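Local coordinates for protein toll-like receptor 13 (Mus musculus, PDB 4Z0C) that recognises and binds bacterial 23S ribosomal RNA through its leucine-rich-repeat ectodomain and signals via MYD88 and TRAF6 to activate NF-kappa-B, at residues His490-Leu495 with Leu499-Gly504; Asn506-Glu511 with Ser544-Gly549; Pro519-Leu524 with Leu530-Gln535. All coordinates share one frame; numbering follows the deposited sequence.

Contact 1: residues His490-Leu495 with Leu499-Gly504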
loop_
_atom_site.group_PDB
_atom_site.type_symbol
_atom_site.label_atom_id
_atom_site.label_comp_id
_atom_site.label_asym_id
_atom_site.label_seq_id
_atom_site.Cartn_x
_atom_site.Cartn_y
_atom_site.Cartn_z
ATOM N N HIS A 490 -21.955 -15.121 0.839
ATOM C CA HIS A 490 -22.424 -15.025 2.215
ATOM C C HIS A 490 -21.342 -14.451 3.117
ATOM O O HIS A 490 -21.218 -14.843 4.281
ATOM C CB HIS A 490 -22.830 -16.402 2.749
ATOM C CG HIS A 490 -24.028 -16.988 2.071
ATOM N ND1 HIS A 490 -25.045 -16.214 1.555
ATOM C CD2 HIS A 490 -24.380 -18.276 1.842
ATOM C CE1 HIS A 490 -25.966 -16.999 1.024
ATOM N NE2 HIS A 490 -25.587 -18.254 1.185
ATOM N N LEU A 491 -20.550 -13.538 2.572
ATOM C CA LEU A 491 -19.475 -12.929 3.337
ATOM C C LEU A 491 -20.035 -12.098 4.493
ATOM O O LEU A 491 -19.627 -12.248 5.641
ATOM C CB LEU A 491 -18.616 -12.057 2.419
ATOM C CG LEU A 491 -17.516 -11.238 3.096
ATOM C CD1 LEU A 491 -16.643 -12.129 3.959
ATOM C CD2 LEU A 491 -16.689 -10.482 2.054
ATOM N N PHE A 492 -20.978 -11.223 4.165
ATOM C CA PHE A 492 -21.548 -10.265 5.104
ATOM C C PHE A 492 -22.901 -10.713 5.643
ATOM O O PHE A 492 -23.768 -9.882 5.906
ATOM C CB PHE A 492 -21.659 -8.898 4.441
ATOM C CG PHE A 492 -20.333 -8.321 4.035
ATOM C CD1 PHE A 492 -19.301 -8.201 4.951
ATOM C CD2 PHE A 492 -20.105 -7.932 2.726
ATOM C CE1 PHE A 492 -18.069 -7.672 4.573
ATOM C CE2 PHE A 492 -18.867 -7.420 2.331
ATOM C CZ PHE A 492 -17.860 -7.267 3.248
ATOM N N SER A 493 -23.052 -12.018 5.856
ATOM C CA SER A 493 -24.343 -12.607 6.221
ATOM C C SER A 493 -24.994 -12.104 7.522
ATOM O O SER A 493 -26.058 -11.480 7.486
ATOM C CB SER A 493 -24.193 -14.131 6.305
ATOM O OG SER A 493 -24.660 -14.755 5.120
ATOM N N GLY A 494 -24.375 -12.373 8.664
ATOM C CA GLY A 494 -24.954 -11.988 9.945
ATOM C C GLY A 494 -24.951 -10.509 10.314
ATOM O O GLY A 494 -25.188 -10.157 11.478
ATOM N N LEU A 495 -24.700 -9.638 9.341
ATOM C CA LEU A 495 -24.455 -8.244 9.668
ATOM C C LEU A 495 -25.595 -7.276 9.352
ATOM O O LEU A 495 -25.361 -6.190 8.839
ATOM C CB LEU A 495 -23.172 -7.796 8.960
ATOM C CG LEU A 495 -21.939 -8.624 9.327
ATOM C CD1 LEU A 495 -20.690 -8.148 8.600
ATOM C CD2 LEU A 495 -21.723 -8.592 10.819
ATOM N N LEU A 499 -23.595 -0.586 10.730
ATOM C CA LEU A 499 -23.777 0.827 10.360
ATOM C C LEU A 499 -22.637 1.364 9.513
ATOM O O LEU A 499 -22.842 2.199 8.635
ATOM C CB LEU A 499 -23.899 1.704 11.604
ATOM C CG LEU A 499 -25.158 1.464 12.433
ATOM C CD1 LEU A 499 -25.223 2.420 13.632
ATOM C CD2 LEU A 499 -26.390 1.583 11.558
ATOM N N ILE A 500 -21.432 0.900 9.811
ATOM C CA ILE A 500 -20.220 1.428 9.204
ATOM C C ILE A 500 -19.378 0.275 8.706
ATOM O O ILE A 500 -19.090 -0.653 9.459
ATOM C CB ILE A 500 -19.377 2.207 10.230
ATOM C CG1 ILE A 500 -20.168 3.382 10.804
ATOM C CG2 ILE A 500 -18.095 2.696 9.599
ATOM C CD1 ILE A 500 -19.465 4.057 11.999
ATOM N N LEU A 501 -19.008 0.320 7.434
ATOM C CA LEU A 501 -18.130 -0.681 6.845
ATOM C C LEU A 501 -16.988 0.000 6.098
ATOM O O LEU A 501 -17.209 0.762 5.165
ATOM C CB LEU A 501 -18.912 -1.614 5.925
ATOM C CG LEU A 501 -18.094 -2.631 5.121
ATOM C CD1 LEU A 501 -17.376 -3.616 6.037
ATOM C CD2 LEU A 501 -18.990 -3.385 4.118
ATOM N N LYS A 502 -15.762 -0.284 6.523
ATOM C CA LYS A 502 -14.581 0.376 5.984
ATOM C C LYS A 502 -13.684 -0.593 5.211
ATOM O O LYS A 502 -13.068 -1.476 5.792
ATOM C CB LYS A 502 -13.798 0.995 7.124
ATOM C CG LYS A 502 -14.622 1.992 7.960
ATOM C CD LYS A 502 -13.779 2.598 9.039
ATOM C CE LYS A 502 -14.559 3.647 9.800
ATOM N NZ LYS A 502 -13.713 4.319 10.829
ATOM N N LEU A 503 -13.602 -0.408 3.902
ATOM C CA LEU A 503 -12.902 -1.351 3.039
ATOM C C LEU A 503 -11.867 -0.646 2.178
ATOM O O LEU A 503 -11.460 -1.157 1.145
ATOM C CB LEU A 503 -13.899 -2.070 2.146
ATOM C CG LEU A 503 -14.751 -3.173 2.772
ATOM C CD1 LEU A 503 -15.833 -3.591 1.772
ATOM C CD2 LEU A 503 -13.916 -4.364 3.164
ATOM N N GLY A 504 -11.477 0.551 2.579
ATOM C CA GLY A 504 -10.541 1.328 1.790
ATOM C C GLY A 504 -9.171 0.689 1.778
ATOM O O GLY A 504 -8.864 -0.109 2.643
#
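F492 lays one face of its phenyl ring under a methyl of L501, with CD2 of L501 4.1 Å from CZ of F492 and displaced toward the rim of the ring. The two side chains cross at about a right angle. L503 joins less closely, its CD1 approaching CZ of F492 obliquely at 4.4 Å, so both leucines gather at the far end of the ring. The opposite face is taken by L491, the preceding residue in the chain, whose CG lies 3.8 Å above the ring plane and over its centre; the phenyl is thus held between two leucines. The ring gets there because CG of F492 is anti to the carbonyl carbon (chi1 -62°), while L501 turns its CG anti to the backbone N (chi1 174°). Every touching residue is buried, and the interaction is wholly apolar.

The arrangement illustrates how a leucine-rich-repeat solenoid fills its interior: two overlapping type I turns, H490 to S493 and F492 to L495, carry a phenylalanine inward from the convex side to meet the leucines of the next repeat's strand. Around this core, L501 also packs on L477 of strand 476-478 and on L524 in the following loop, and L503 on L479. Strand 500-502 itself runs parallel between strands 476-478 and 529-531 on the concave side.

Contact 2: residues Asn506-Glu511 with Ser544-Gly549. With nucleotides of chain D.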
loop_
_atom_site.group_PDB
_atom_site.type_symbol
_atom_site.label_atom_id
_atom_site.label_comp_id
_atom_site.label_asym_id
_atom_site.label_seq_id
_atom_site.Cartn_x
_atom_site.Cartn_y
_atom_site.Cartn_z
ATOM N N ASN A 506 -7.746 -1.621 -0.019
ATOM C CA ASN A 506 -7.588 -3.020 -0.371
ATOM C C ASN A 506 -7.248 -3.189 -1.863
ATOM O O ASN A 506 -6.559 -2.347 -2.447
ATOM C CB ASN A 506 -8.850 -3.789 0.012
ATOM C CG ASN A 506 -8.871 -4.156 1.470
ATOM O OD1 ASN A 506 -8.325 -5.184 1.861
ATOM N ND2 ASN A 506 -9.477 -3.307 2.294
ATOM N N LYS A 507 -7.721 -4.277 -2.468
ATOM C CA LYS A 507 -7.483 -4.548 -3.891
ATOM C C LYS A 507 -8.793 -4.854 -4.592
ATOM O O LYS A 507 -8.868 -5.772 -5.407
ATOM C CB LYS A 507 -6.555 -5.759 -4.050
ATOM C CG LYS A 507 -5.118 -5.496 -3.638
ATOM C CD LYS A 507 -4.456 -6.729 -3.085
ATOM C CE LYS A 507 -2.943 -6.614 -3.189
ATOM N NZ LYS A 507 -2.418 -7.341 -4.387
ATOM N N ILE A 508 -9.827 -4.091 -4.261
ATOM C CA ILE A 508 -11.150 -4.330 -4.801
ATOM C C ILE A 508 -11.245 -3.663 -6.154
ATOM O O ILE A 508 -11.486 -2.462 -6.258
ATOM C CB ILE A 508 -12.246 -3.843 -3.848
ATOM C CG1 ILE A 508 -12.134 -4.600 -2.522
ATOM C CG2 ILE A 508 -13.609 -4.052 -4.477
ATOM C CD1 ILE A 508 -12.819 -3.950 -1.385
ATOM N N THR A 509 -11.025 -4.466 -7.189
ATOM C CA THR A 509 -10.820 -3.973 -8.534
ATOM C C THR A 509 -11.495 -4.893 -9.546
ATOM O O THR A 509 -11.412 -6.112 -9.415
ATOM C CB THR A 509 -9.326 -3.942 -8.856
ATOM O OG1 THR A 509 -8.684 -2.978 -8.014
ATOM C CG2 THR A 509 -9.093 -3.580 -10.340
ATOM N N TYR A 510 -12.198 -4.308 -10.515
ATOM C CA TYR A 510 -12.746 -5.068 -11.638
ATOM C C TYR A 510 -12.169 -4.565 -12.965
ATOM O O TYR A 510 -12.209 -3.375 -13.241
ATOM C CB TYR A 510 -14.272 -5.003 -11.642
ATOM C CG TYR A 510 -14.892 -5.579 -10.392
ATOM C CD1 TYR A 510 -15.039 -4.808 -9.248
ATOM C CD2 TYR A 510 -15.310 -6.906 -10.350
ATOM C CE1 TYR A 510 -15.599 -5.333 -8.091
ATOM C CE2 TYR A 510 -15.867 -7.446 -9.196
ATOM C CZ TYR A 510 -16.006 -6.653 -8.074
ATOM O OH TYR A 510 -16.565 -7.176 -6.935
ATOM N N GLU A 511 -11.605 -5.467 -13.769
ATOM C CA GLU A 511 -10.946 -5.067 -15.014
ATOM C C GLU A 511 -11.850 -5.136 -16.250
ATOM O O GLU A 511 -11.391 -4.922 -17.363
ATOM C CB GLU A 511 -9.675 -5.880 -15.258
ATOM C CG GLU A 511 -8.663 -5.775 -14.155
ATOM C CD GLU A 511 -7.253 -6.047 -14.630
ATOM O OE1 GLU A 511 -7.078 -6.737 -15.666
ATOM O OE2 GLU A 511 -6.315 -5.565 -13.962
ATOM N N SER A 544 -22.221 -3.235 -12.391
ATOM C CA SER A 544 -23.415 -2.439 -12.669
ATOM C C SER A 544 -24.429 -2.503 -11.529
ATOM O O SER A 544 -25.254 -1.605 -11.383
ATOM C CB SER A 544 -24.060 -2.844 -14.003
ATOM O OG SER A 544 -24.728 -4.082 -13.873
ATOM N N ASN A 545 -24.370 -3.564 -10.732
ATOM C CA ASN A 545 -25.272 -3.706 -9.590
ATOM C C ASN A 545 -24.487 -3.679 -8.267
ATOM O O ASN A 545 -24.904 -4.256 -7.246
ATOM C CB ASN A 545 -26.052 -5.012 -9.690
ATOM C CG ASN A 545 -25.144 -6.219 -9.727
ATOM O OD1 ASN A 545 -23.959 -6.101 -10.051
ATOM N ND2 ASN A 545 -25.679 -7.381 -9.364
ATOM N N PHE A 546 -23.348 -3.000 -8.290
ATOM C CA PHE A 546 -22.449 -3.039 -7.153
ATOM C C PHE A 546 -23.081 -2.564 -5.848
ATOM O O PHE A 546 -22.741 -3.090 -4.779
ATOM C CB PHE A 546 -21.186 -2.243 -7.458
ATOM C CG PHE A 546 -20.028 -2.578 -6.560
ATOM C CD1 PHE A 546 -19.489 -3.851 -6.558
ATOM C CD2 PHE A 546 -19.473 -1.608 -5.727
ATOM C CE1 PHE A 546 -18.422 -4.160 -5.747
ATOM C CE2 PHE A 546 -18.398 -1.899 -4.919
ATOM C CZ PHE A 546 -17.877 -3.180 -4.916
ATOM N N PHE A 547 -24.010 -1.606 -5.932
ATOM C CA PHE A 547 -24.582 -0.974 -4.717
ATOM C C PHE A 547 -26.001 -1.391 -4.330
ATOM O O PHE A 547 -26.615 -0.789 -3.451
ATOM C CB PHE A 547 -24.479 0.554 -4.811
ATOM C CG PHE A 547 -23.068 1.037 -4.893
ATOM C CD1 PHE A 547 -22.203 0.852 -3.815
ATOM C CD2 PHE A 547 -22.588 1.633 -6.044
ATOM C CE1 PHE A 547 -20.891 1.275 -3.882
ATOM C CE2 PHE A 547 -21.274 2.061 -6.122
ATOM C CZ PHE A 547 -20.426 1.887 -5.030
ATOM N N GLN A 548 -26.495 -2.425 -4.990
ATOM C CA GLN A 548 -27.786 -3.039 -4.712
ATOM C C GLN A 548 -27.949 -3.326 -3.211
ATOM O O GLN A 548 -27.049 -3.863 -2.563
ATOM C CB GLN A 548 -27.879 -4.348 -5.509
ATOM C CG GLN A 548 -29.249 -4.996 -5.620
ATOM C CD GLN A 548 -30.132 -4.351 -6.668
ATOM O OE1 GLN A 548 -29.725 -3.408 -7.352
ATOM N NE2 GLN A 548 -31.351 -4.865 -6.807
ATOM N N GLY A 549 -29.095 -2.944 -2.662
ATOM C CA GLY A 549 -29.452 -3.290 -1.301
ATOM C C GLY A 549 -29.110 -2.193 -0.311
ATOM O O GLY A 549 -29.382 -2.322 0.883
ATOM P P C D 11 -12.576 -5.198 -21.843
ATOM O OP1 C D 11 -12.609 -4.579 -23.184
ATOM O OP2 C D 11 -13.564 -6.248 -21.472
ATOM O "O5'" C D 11 -11.088 -5.750 -21.605
ATOM C "C5'" C D 11 -10.750 -6.503 -20.439
ATOM C "C4'" C D 11 -9.290 -6.911 -20.434
ATOM O "O4'" C D 11 -8.450 -5.730 -20.404
ATOM C "C3'" C D 11 -8.805 -7.729 -19.238
ATOM O "O3'" C D 11 -9.104 -9.107 -19.337
ATOM C "C2'" C D 11 -7.305 -7.467 -19.232
ATOM O "O2'" C D 11 -6.649 -8.301 -20.175
ATOM C "C1'" C D 11 -7.237 -6.022 -19.735
ATOM N N1 C D 11 -7.011 -5.053 -18.641
ATOM C C2 C D 11 -5.677 -4.869 -18.308
ATOM O O2 C D 11 -4.829 -5.512 -18.936
ATOM N N3 C D 11 -5.339 -4.000 -17.336
ATOM C C4 C D 11 -6.285 -3.339 -16.680
ATOM N N4 C D 11 -5.861 -2.496 -15.727
ATOM C C5 C D 11 -7.669 -3.515 -16.988
ATOM C C6 C D 11 -7.993 -4.375 -17.969
ATOM P P C D 2 3.074 -9.375 -12.826
ATOM O OP1 C D 2 2.077 -10.460 -12.931
ATOM O OP2 C D 2 4.270 -9.234 -13.710
ATOM O "O5'" C D 2 2.210 -8.041 -12.998
ATOM C "C5'" C D 2 2.777 -6.741 -12.840
ATOM C "C4'" C D 2 1.772 -5.758 -12.292
ATOM O "O4'" C D 2 0.712 -5.523 -13.267
ATOM C "C3'" C D 2 1.080 -6.202 -11.007
ATOM O "O3'" C D 2 0.901 -5.045 -10.193
ATOM C "C2'" C D 2 -0.278 -6.687 -11.497
ATOM O "O2'" C D 2 -1.298 -6.686 -10.525
ATOM C "C1'" C D 2 -0.541 -5.722 -12.648
ATOM N N1 C D 2 -1.513 -6.211 -13.626
ATOM C C2 C D 2 -2.835 -5.787 -13.462
ATOM O O2 C D 2 -3.100 -5.023 -12.523
ATOM N N3 C D 2 -3.778 -6.219 -14.321
ATOM C C4 C D 2 -3.433 -7.046 -15.320
ATOM N N4 C D 2 -4.383 -7.465 -16.164
ATOM C C5 C D 2 -2.090 -7.478 -15.502
ATOM C C6 C D 2 -1.166 -7.051 -14.642
ATOM P P C D 10 -9.226 -0.462 -22.047
ATOM O OP1 C D 10 -9.546 -1.620 -22.910
ATOM O OP2 C D 10 -9.453 0.917 -22.560
ATOM O "O5'" C D 10 -10.036 -0.643 -20.694
ATOM C "C5'" C D 10 -9.894 -1.837 -19.934
ATOM C "C4'" C D 10 -11.229 -2.482 -19.682
ATOM O "O4'" C D 10 -12.025 -1.594 -18.847
ATOM C "C3'" C D 10 -12.068 -2.771 -20.934
ATOM O "O3'" C D 10 -12.761 -4.010 -20.770
ATOM C "C2'" C D 10 -13.071 -1.619 -20.947
ATOM O "O2'" C D 10 -14.298 -1.930 -21.568
ATOM C "C1'" C D 10 -13.274 -1.357 -19.454
ATOM N N1 C D 10 -13.686 0.021 -19.163
ATOM C C2 C D 10 -15.024 0.267 -18.817
ATOM O O2 C D 10 -15.829 -0.671 -18.719
ATOM N N3 C D 10 -15.414 1.533 -18.583
ATOM C C4 C D 10 -14.543 2.534 -18.695
ATOM N N4 C D 10 -15.004 3.770 -18.446
ATOM C C5 C D 10 -13.178 2.318 -19.056
ATOM C C6 C D 10 -12.791 1.055 -19.276
#
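Y510 and F546 form the aromatic part of the contact, an oblique pair with ring centroids 5.9 Å apart and planes at 74°. The phenol reaches F546 with its outer end: OH of Y510 lies near the plane of the F546 ring, at its edge, 3.7 Å from CE1 of F546. With CG anti to the backbone N (chi1 -161°), F546 directs its ring at the Y510 side chain. Apolar packing adds I508, whose CG2 comes obliquely to CZ of F546 at 4.4 Å. Beyond the two segments, F546 makes an edge-to-face pair with F521.

The polar interactions belong to E511 and the bound RNA. N4 of cytidine 2 of chain D donates to OE1 of E511 at 2.8 Å in an almost straight bond (174°), while OE2 of E511 lies 2.6 Å from N3 of the same base. Both would normally be acceptors, so a proton probably lies between them. CB of E511 packs on the base of cytidine 11 of chain D.

I508 and the partly exposed Y510 thus turn toward F546 of the next repeat, joining successive coils of a leucine-rich-repeat solenoid, while E511 bonds to RNA outside.

Contact 3: residues Pro519-Leu524 with Leu530-Gln535. With nucleotides of chain C.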
loop_
_atom_site.group_PDB
_atom_site.type_symbol
_atom_site.label_atom_id
_atom_site.label_comp_id
_atom_site.label_asym_id
_atom_site.label_seq_id
_atom_site.Cartn_x
_atom_site.Cartn_y
_atom_site.Cartn_z
ATOM N N PRO A 519 -24.489 -9.348 -5.405
ATOM C CA PRO A 519 -24.044 -8.022 -4.970
ATOM C C PRO A 519 -23.580 -8.183 -3.542
ATOM O O PRO A 519 -24.301 -8.773 -2.734
ATOM C CB PRO A 519 -25.321 -7.191 -5.002
ATOM C CG PRO A 519 -26.249 -7.928 -5.881
ATOM C CD PRO A 519 -25.924 -9.378 -5.711
ATOM N N PRO A 520 -22.373 -7.697 -3.241
ATOM C CA PRO A 520 -21.706 -7.960 -1.961
ATOM C C PRO A 520 -22.335 -7.283 -0.740
ATOM O O PRO A 520 -22.239 -7.813 0.364
ATOM C CB PRO A 520 -20.296 -7.426 -2.198
ATOM C CG PRO A 520 -20.444 -6.416 -3.293
ATOM C CD PRO A 520 -21.548 -6.898 -4.165
ATOM N N PHE A 521 -23.015 -6.162 -0.941
ATOM C CA PHE A 521 -23.575 -5.392 0.169
ATOM C C PHE A 521 -25.078 -5.605 0.299
ATOM O O PHE A 521 -25.775 -4.854 0.980
ATOM C CB PHE A 521 -23.246 -3.915 -0.029
ATOM C CG PHE A 521 -21.801 -3.672 -0.343
ATOM C CD1 PHE A 521 -20.809 -4.105 0.533
ATOM C CD2 PHE A 521 -21.426 -3.062 -1.528
ATOM C CE1 PHE A 521 -19.465 -3.893 0.247
ATOM C CE2 PHE A 521 -20.084 -2.852 -1.827
ATOM C CZ PHE A 521 -19.105 -3.253 -0.936
ATOM N N ILE A 522 -25.577 -6.636 -0.367
ATOM C CA ILE A 522 -27.016 -6.853 -0.462
ATOM C C ILE A 522 -27.718 -7.095 0.890
ATOM O O ILE A 522 -28.880 -6.737 1.058
ATOM C CB ILE A 522 -27.334 -7.992 -1.479
ATOM C CG1 ILE A 522 -28.807 -7.971 -1.875
ATOM C CG2 ILE A 522 -26.943 -9.348 -0.924
ATOM C CD1 ILE A 522 -29.226 -6.670 -2.460
ATOM N N LYS A 523 -27.010 -7.648 1.866
ATOM C CA LYS A 523 -27.633 -7.920 3.164
ATOM C C LYS A 523 -27.432 -6.811 4.210
ATOM O O LYS A 523 -28.021 -6.852 5.290
ATOM C CB LYS A 523 -27.177 -9.272 3.725
ATOM C CG LYS A 523 -28.206 -10.411 3.613
ATOM C CD LYS A 523 -28.894 -10.478 2.243
ATOM C CE LYS A 523 -30.296 -9.856 2.249
ATOM N NZ LYS A 523 -31.275 -10.627 3.065
ATOM N N LEU A 524 -26.614 -5.817 3.885
ATOM C CA LEU A 524 -26.317 -4.758 4.833
ATOM C C LEU A 524 -27.405 -3.680 4.831
ATOM O O LEU A 524 -27.185 -2.557 4.374
ATOM C CB LEU A 524 -24.956 -4.155 4.518
ATOM C CG LEU A 524 -23.812 -5.165 4.532
ATOM C CD1 LEU A 524 -22.509 -4.483 4.134
ATOM C CD2 LEU A 524 -23.684 -5.860 5.885
ATOM N N LEU A 530 -20.028 3.708 3.909
ATOM C CA LEU A 530 -19.208 2.764 3.182
ATOM C C LEU A 530 -17.946 3.458 2.708
ATOM O O LEU A 530 -18.011 4.462 1.999
ATOM C CB LEU A 530 -19.993 2.232 1.978
ATOM C CG LEU A 530 -19.319 1.282 0.993
ATOM C CD1 LEU A 530 -18.617 0.121 1.715
ATOM C CD2 LEU A 530 -20.368 0.763 -0.005
ATOM N N ASN A 531 -16.795 2.922 3.086
ATOM C CA ASN A 531 -15.528 3.457 2.595
ATOM C C ASN A 531 -14.865 2.500 1.589
ATOM O O ASN A 531 -14.530 1.378 1.937
ATOM C CB ASN A 531 -14.595 3.738 3.769
ATOM C CG ASN A 531 -13.282 4.367 3.348
ATOM O OD1 ASN A 531 -12.757 4.082 2.268
ATOM N ND2 ASN A 531 -12.721 5.213 4.224
ATOM N N LEU A 532 -14.677 2.950 0.347
ATOM C CA LEU A 532 -13.997 2.139 -0.676
ATOM C C LEU A 532 -12.849 2.927 -1.284
ATOM O O LEU A 532 -12.508 2.752 -2.443
ATOM C CB LEU A 532 -14.951 1.713 -1.776
ATOM C CG LEU A 532 -16.055 0.745 -1.373
ATOM C CD1 LEU A 532 -17.096 0.695 -2.478
ATOM C CD2 LEU A 532 -15.490 -0.613 -1.119
ATOM N N GLU A 533 -12.261 3.813 -0.498
ATOM C CA GLU A 533 -11.190 4.641 -1.007
ATOM C C GLU A 533 -9.915 3.869 -1.349
ATOM O O GLU A 533 -9.604 2.836 -0.751
ATOM C CB GLU A 533 -10.847 5.722 0.014
ATOM C CG GLU A 533 -12.021 6.573 0.442
ATOM C CD GLU A 533 -11.576 7.798 1.217
ATOM O OE1 GLU A 533 -10.382 7.872 1.586
ATOM O OE2 GLU A 533 -12.413 8.690 1.456
ATOM N N GLY A 534 -9.171 4.398 -2.311
ATOM C CA GLY A 534 -7.801 3.989 -2.541
ATOM C C GLY A 534 -7.492 2.518 -2.733
ATOM O O GLY A 534 -6.526 2.035 -2.154
ATOM N N GLN A 535 -8.302 1.801 -3.512
ATOM C CA GLN A 535 -7.928 0.444 -3.919
ATOM C C GLN A 535 -6.615 0.552 -4.695
ATOM O O GLN A 535 -6.429 1.495 -5.461
ATOM C CB GLN A 535 -9.027 -0.188 -4.780
ATOM C CG GLN A 535 -10.397 -0.147 -4.134
ATOM C CD GLN A 535 -10.411 -0.762 -2.732
ATOM O OE1 GLN A 535 -9.773 -1.781 -2.473
ATOM N NE2 GLN A 535 -11.120 -0.121 -1.821
ATOM P P A C 5 -9.233 15.853 8.596
ATOM O OP1 A C 5 -9.146 17.044 9.460
ATOM O OP2 A C 5 -9.965 14.647 9.054
ATOM O "O5'" A C 5 -9.957 16.226 7.230
ATOM C "C5'" A C 5 -9.769 17.478 6.594
ATOM C "C4'" A C 5 -10.847 17.703 5.575
ATOM O "O4'" A C 5 -10.507 16.956 4.379
ATOM C "C3'" A C 5 -12.244 17.240 5.995
ATOM O "O3'" A C 5 -13.239 18.114 5.453
ATOM C "C2'" A C 5 -12.353 15.845 5.364
ATOM O "O2'" A C 5 -13.668 15.416 5.056
ATOM C "C1'" A C 5 -11.499 15.980 4.104
ATOM N N9 A C 5 -10.798 14.741 3.764
ATOM C C8 A C 5 -9.459 14.490 3.946
ATOM N N7 A C 5 -9.089 13.293 3.550
ATOM C C5 A C 5 -10.259 12.728 3.077
ATOM C C6 A C 5 -10.525 11.471 2.530
ATOM N N6 A C 5 -9.582 10.540 2.381
ATOM N N1 A C 5 -11.790 11.202 2.145
ATOM C C2 A C 5 -12.713 12.150 2.315
ATOM N N3 A C 5 -12.582 13.371 2.828
ATOM C C4 A C 5 -11.315 13.607 3.186
#
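F521 receives CD2 of L530 over one face of its ring in a CH-pi contact, the methyl carbon standing 4.3 Å from the ring centroid and 19° off the ring normal. This is the interior of a leucine-rich-repeat coil, where the phenylalanine of a convex-side loop meets the leucines of the strand that follows. The two side chains cross nearly perpendicularly, and the methyl is offset toward the rim, closest to CE2 of F521. L532 makes a looser, oblique approach, its CD2 4.5 Å from CZ of F521.

The next layer holds the ring in place. P520 covers the opposite face, with CG 3.8 Å above the plane and toward the rim, so the phenyl is sandwiched between a leucine methyl and a proline. Two overlapping type I turns, P519 to I522 and F521 to L524, shape the loop; the second has a backbone bond from N of L524 to O of F521. L501 packs against the F521 ring from strand 500-502.

On the strand side, the backbone bends just past L532. N531 forms an Asx turn, its OD1 accepting from N of E533 at 2.8 Å, with the donor nearly in line with the C=O bond. Q535 makes a weak bond from NE2 to O of L532, and NE2 also bonds to O of L503. N561 adds its own bonds to O of L532 and N of Q535.

The Asx turn is consistent with a fixed start for the side chain of E533, which runs extended beyond CG and so takes its carboxylate out to an adenine of the RNA. N6 of adenosine 5 of chain C donates to OE1 of E533 at 2.9 Å. A proton probably also lies between N1 of that adenine and OE2 of E533, normally both acceptors, which are 2.7 Å apart.

Overall arrangement
From the N terminus, contact 1 comes first and closes a short loop, tying the end of repeat 19 to strand 500-502 of repeat 20. Contact 2 opens after it and joins 506-511 of repeat 20 to 544-549 at the end of repeat 21. Contact 3 is nested inside that long loop, linking 519-524 to the segment that begins on strand 529-531. Contacts 1 and 3 thus place a similar phenylalanine-on-leucine packing in successive coils, coupled by the parallel pairing of L501 and L503 with N531. Contacts 2 and 3 meet through the bond from I508 N to Q535 OE1 and the packing of F546 on F521, while E511 and E533 face the RNA.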